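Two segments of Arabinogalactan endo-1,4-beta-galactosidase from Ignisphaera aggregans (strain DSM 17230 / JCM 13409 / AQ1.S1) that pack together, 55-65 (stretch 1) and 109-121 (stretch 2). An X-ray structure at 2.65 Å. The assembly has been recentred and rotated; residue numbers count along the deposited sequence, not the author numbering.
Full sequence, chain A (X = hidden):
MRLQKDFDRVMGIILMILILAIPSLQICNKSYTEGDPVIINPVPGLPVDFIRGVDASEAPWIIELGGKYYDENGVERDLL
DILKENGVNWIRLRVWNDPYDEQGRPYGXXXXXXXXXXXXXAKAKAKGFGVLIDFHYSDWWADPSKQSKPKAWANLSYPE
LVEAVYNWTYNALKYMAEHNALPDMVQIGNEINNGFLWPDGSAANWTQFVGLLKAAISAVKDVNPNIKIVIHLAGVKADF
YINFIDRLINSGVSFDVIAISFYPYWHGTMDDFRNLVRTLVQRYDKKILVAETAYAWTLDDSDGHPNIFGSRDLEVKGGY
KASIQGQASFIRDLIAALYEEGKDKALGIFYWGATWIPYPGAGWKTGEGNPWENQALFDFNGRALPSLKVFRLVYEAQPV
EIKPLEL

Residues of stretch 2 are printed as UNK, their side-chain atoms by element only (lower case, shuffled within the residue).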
# COMPACT_ATOMS: atom_id res chain seq x y z
N ASP A 55 3.47 -2.37 3.96
CA ASP A 55 3.80 -1.04 3.47
C ASP A 55 4.70 -0.33 4.49
O ASP A 55 4.25 0.01 5.58
CB ASP A 55 2.54 -0.22 3.21
CG ASP A 55 2.83 1.08 2.47
OD1 ASP A 55 3.43 1.99 3.07
OD2 ASP A 55 2.44 1.19 1.29
N ALA A 56 5.96 -0.13 4.12
CA ALA A 56 6.94 0.47 5.02
C ALA A 56 7.34 1.86 4.53
O ALA A 56 8.51 2.25 4.64
CB ALA A 56 8.17 -0.43 5.13
N SER A 57 6.38 2.60 4.00
CA SER A 57 6.65 3.91 3.41
C SER A 57 7.17 4.92 4.44
O SER A 57 7.93 5.82 4.09
CB SER A 57 5.38 4.46 2.75
OG SER A 57 4.86 3.54 1.81
N GLU A 58 6.76 4.76 5.69
CA GLU A 58 7.12 5.72 6.73
C GLU A 58 8.45 5.37 7.40
O GLU A 58 9.07 6.20 8.06
CB GLU A 58 6.02 5.80 7.80
CG GLU A 58 4.62 6.03 7.26
CD GLU A 58 3.98 4.78 6.67
OE1 GLU A 58 4.27 3.67 7.17
OE2 GLU A 58 3.19 4.91 5.71
N ALA A 59 8.89 4.12 7.22
CA ALA A 59 10.06 3.62 7.93
C ALA A 59 11.32 4.45 7.67
O ALA A 59 11.98 4.87 8.61
CB ALA A 59 10.31 2.16 7.58
N PRO A 60 11.65 4.70 6.38
CA PRO A 60 12.90 5.42 6.09
C PRO A 60 13.02 6.76 6.82
O PRO A 60 14.11 7.08 7.30
CB PRO A 60 12.83 5.63 4.58
CG PRO A 60 11.97 4.53 4.09
CD PRO A 60 10.92 4.37 5.15
N TRP A 61 11.93 7.51 6.90
CA TRP A 61 11.94 8.79 7.60
C TRP A 61 12.16 8.60 9.10
O TRP A 61 12.94 9.33 9.71
CB TRP A 61 10.62 9.54 7.35
CG TRP A 61 10.50 10.86 8.05
CD1 TRP A 61 9.64 11.19 9.05
CD2 TRP A 61 11.27 12.05 7.78
NE1 TRP A 61 9.81 12.49 9.43
CE2 TRP A 61 10.81 13.05 8.67
CE3 TRP A 61 12.30 12.36 6.89
CZ2 TRP A 61 11.34 14.33 8.68
CZ3 TRP A 61 12.82 13.64 6.91
CH2 TRP A 61 12.34 14.61 7.80
N ILE A 62 11.49 7.61 9.67
CA ILE A 62 11.62 7.29 11.09
C ILE A 62 13.07 6.98 11.46
O ILE A 62 13.57 7.44 12.49
CB ILE A 62 10.72 6.09 11.48
CG1 ILE A 62 9.25 6.49 11.35
CG2 ILE A 62 11.02 5.62 12.91
CD1 ILE A 62 8.26 5.34 11.56
N ILE A 63 13.74 6.19 10.62
CA ILE A 63 15.13 5.79 10.88
C ILE A 63 16.07 7.00 10.83
O ILE A 63 17.03 7.07 11.60
CB ILE A 63 15.59 4.73 9.86
CG1 ILE A 63 14.68 3.50 9.91
CG2 ILE A 63 17.04 4.32 10.13
CD1 ILE A 63 14.90 2.51 8.78
N GLU A 64 15.78 7.94 9.94
CA GLU A 64 16.61 9.13 9.79
C GLU A 64 16.54 10.01 11.03
O GLU A 64 17.51 10.68 11.38
CB GLU A 64 16.19 9.93 8.55
CG GLU A 64 16.56 9.25 7.23
CD GLU A 64 16.06 10.02 6.02
OE1 GLU A 64 15.64 11.18 6.18
OE2 GLU A 64 16.08 9.45 4.90
N LEU A 65 15.40 9.99 11.71
CA LEU A 65 15.20 10.80 12.90
C LEU A 65 15.82 10.17 14.14
O LEU A 65 16.06 10.85 15.13
CB LEU A 65 13.70 11.05 13.13
CG LEU A 65 12.95 11.78 12.02
CD1 LEU A 65 11.50 12.03 12.44
CD2 LEU A 65 13.62 13.10 11.64
N UNK A 109 4.14 12.88 6.77
CA UNK A 109 3.54 11.62 6.38
C UNK A 109 4.56 10.67 5.78
O UNK A 109 4.23 9.88 4.89
N UNK A 110 5.79 10.76 6.26
CA UNK A 110 6.87 9.91 5.79
C UNK A 110 7.80 10.61 4.82
O UNK A 110 8.94 10.18 4.63
N UNK A 111 7.33 11.70 4.21
CA UNK A 111 8.11 12.44 3.23
C UNK A 111 8.67 11.52 2.16
O UNK A 111 9.89 11.41 1.98
o UNK A 111 7.71 14.85 4.70
n UNK A 111 9.41 14.32 6.07
c UNK A 111 8.72 14.20 4.94
c UNK A 111 9.24 13.20 3.93
N UNK A 112 7.76 10.87 1.44
CA UNK A 112 8.11 9.76 0.57
C UNK A 112 8.48 10.18 -0.85
O UNK A 112 7.84 9.77 -1.81
c UNK A 112 6.94 8.77 0.52
s UNK A 112 6.40 8.23 2.16
N UNK A 113 9.53 11.00 -0.98
CA UNK A 113 10.00 11.40 -2.30
C UNK A 113 10.84 10.27 -2.90
O UNK A 113 11.20 9.32 -2.22
o UNK A 113 12.98 13.41 -1.57
c UNK A 113 12.08 12.56 -1.41
o UNK A 113 12.17 11.62 -0.60
c UNK A 113 10.80 12.70 -2.22
N UNK A 114 11.14 10.39 -4.19
CA UNK A 114 11.77 9.31 -4.94
C UNK A 114 13.16 8.94 -4.42
O UNK A 114 13.48 7.75 -4.32
c UNK A 114 11.85 9.69 -6.42
c UNK A 114 12.65 9.21 -8.75
c UNK A 114 12.35 8.61 -7.39
c UNK A 114 11.33 7.48 -7.50
N UNK A 115 14.00 9.93 -4.08
CA UNK A 115 15.33 9.58 -3.56
C UNK A 115 15.29 8.78 -2.26
O UNK A 115 16.05 7.82 -2.14
c UNK A 115 15.99 10.95 -3.34
c UNK A 115 15.30 11.86 -4.27
c UNK A 115 13.88 11.39 -4.30
N UNK A 116 14.44 9.16 -1.31
CA UNK A 116 14.37 8.46 -0.03
C UNK A 116 13.70 7.09 -0.17
O UNK A 116 14.11 6.13 0.49
c UNK A 116 13.12 8.50 2.21
n UNK A 116 12.43 12.98 3.00
c UNK A 116 12.92 9.36 3.46
n UNK A 116 14.28 11.87 3.76
c UNK A 116 13.03 11.84 3.31
n UNK A 116 12.38 10.69 3.16
c UNK A 116 13.61 9.30 1.00
N UNK A 117 12.69 7.01 -1.02
CA UNK A 117 11.97 5.75 -1.22
C UNK A 117 12.81 4.75 -2.01
O UNK A 117 12.74 3.55 -1.76
c UNK A 117 10.11 6.43 1.61
s UNK A 117 9.07 5.75 0.31
c UNK A 117 9.61 6.72 -1.11
c UNK A 117 10.65 6.01 -1.95
N UNK A 118 13.60 5.25 -2.95
CA UNK A 118 14.42 4.38 -3.79
C UNK A 118 15.55 3.74 -2.99
O UNK A 118 15.94 2.60 -3.25
c UNK A 118 15.92 4.27 -5.82
o UNK A 118 13.95 5.64 -5.81
c UNK A 118 15.01 5.16 -4.99
N UNK A 119 16.08 4.48 -2.01
CA UNK A 119 17.18 3.98 -1.20
C UNK A 119 16.74 2.79 -0.36
O UNK A 119 17.51 1.86 -0.12
c UNK A 119 18.81 4.55 0.65
o UNK A 119 18.48 4.31 1.84
o UNK A 119 19.96 4.36 0.21
c UNK A 119 17.75 5.07 -0.30
N UNK A 120 15.49 2.83 0.10
CA UNK A 120 14.95 1.74 0.91
C UNK A 120 14.62 0.54 0.04
O UNK A 120 14.91 -0.60 0.39
c UNK A 120 12.43 -0.57 4.67
c UNK A 120 13.51 0.25 4.91
c UNK A 120 12.17 0.41 2.50
c UNK A 120 13.71 2.20 1.68
c UNK A 120 13.92 1.14 3.94
c UNK A 120 13.26 1.23 2.73
c UNK A 120 11.76 -0.49 3.47
N UNK A 121 14.00 0.81 -1.11
CA UNK A 121 13.62 -0.24 -2.05
C UNK A 121 14.86 -0.97 -2.55
O UNK A 121 14.82 -2.16 -2.83
c UNK A 121 12.84 0.35 -3.21
O HOH W 1 9.70 7.56 4.98

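Position 109 has no side-chain atom, and its positive phi of 62° favours a residue without one: Gly109. Position 110 is equally bare. At phi 102° a CB would jam against the preceding carbonyl, and it would also sit tightly, 3.4 Å, from Glu58 CA. The bare CA can therefore lie 4.3 Å from Glu58 CA, and this is Gly110.

Position 111 carries two carbons, the second bearing one oxygen and one nitrogen, a carboxamide. Its nitrogen lies over one face of the Trp61 ring, 3.2 Å from CE2, so an amide rests on an indole: Asn111. Position 112 has one carbon and then a sulfur, with no branch. The sulfur approaches Ser57 O to 3.4 Å, and the residue is Cys112.

Position 113 has two carbons, the second carrying two oxygens, and touches nothing on stretch 1. It sits just before the helix, where a side-chain oxygen accepts a weak capping bond from the backbone N of 116: Asp113. Position 114 offers four carbons forked at the second, turned out of reach: Leu114. At 115 three carbons close a ring onto the backbone N, again without contact: Pro115, in the first turn of the helix.

Position 116 runs three carbons, a nitrogen, then a carbon holding two more nitrogens. A chain carbon packs on Pro60, the planar end lies against Trp61, and one end nitrogen reaches the Glu64 carboxylate: Arg116. CG is 3.7 Å from Pro60 CB, Trp61 CE3 lies over one face of the guanidinium, 3.7 Å from CZ, and NH1 makes a salt bridge to Glu64 OE1 at 2.9 Å. NE also donates to Asn111 O at 2.8 Å, which ties the side chain to its own loop.

Position 117 is an unbranched chain of two carbons, sulfur and carbon. Its CB points sideways, yet the terminal carbon reaches Pro60: Met117, with CE 3.6 Å from Pro60 CG. Position 118 has one carbon bearing an oxygen and a carbon, with the oxygen bonded back to Leu114 O: Thr118. Position 119, two carbons with a terminal oxygen pair, faces stretch 1 without touching it: Asp119. Position 120 is one carbon and a six-carbon ring; the ring meets Ala56 and CB meets Pro60. This is Phe120, with CE2 4.0 Å from Ala56 CB and CB 3.8 Å from Pro60 CG. A lone carbon at 121 is Ala121, out of reach.

The helices cross nearly at right angles, 94°, with axes 10.0 Å apart. Pro60 is the shared apolar surface, Arg116 joins packing to charge, and Gly110 permits close backbone approach. One water completes the loop contact, its O donating to Ser57 O (2.6 Å) and Gly110 O (2.8 Å) while accepting from Trp61 N (2.9 Å).

Stretch 2 109-121: GGNCDLPRMTDFA
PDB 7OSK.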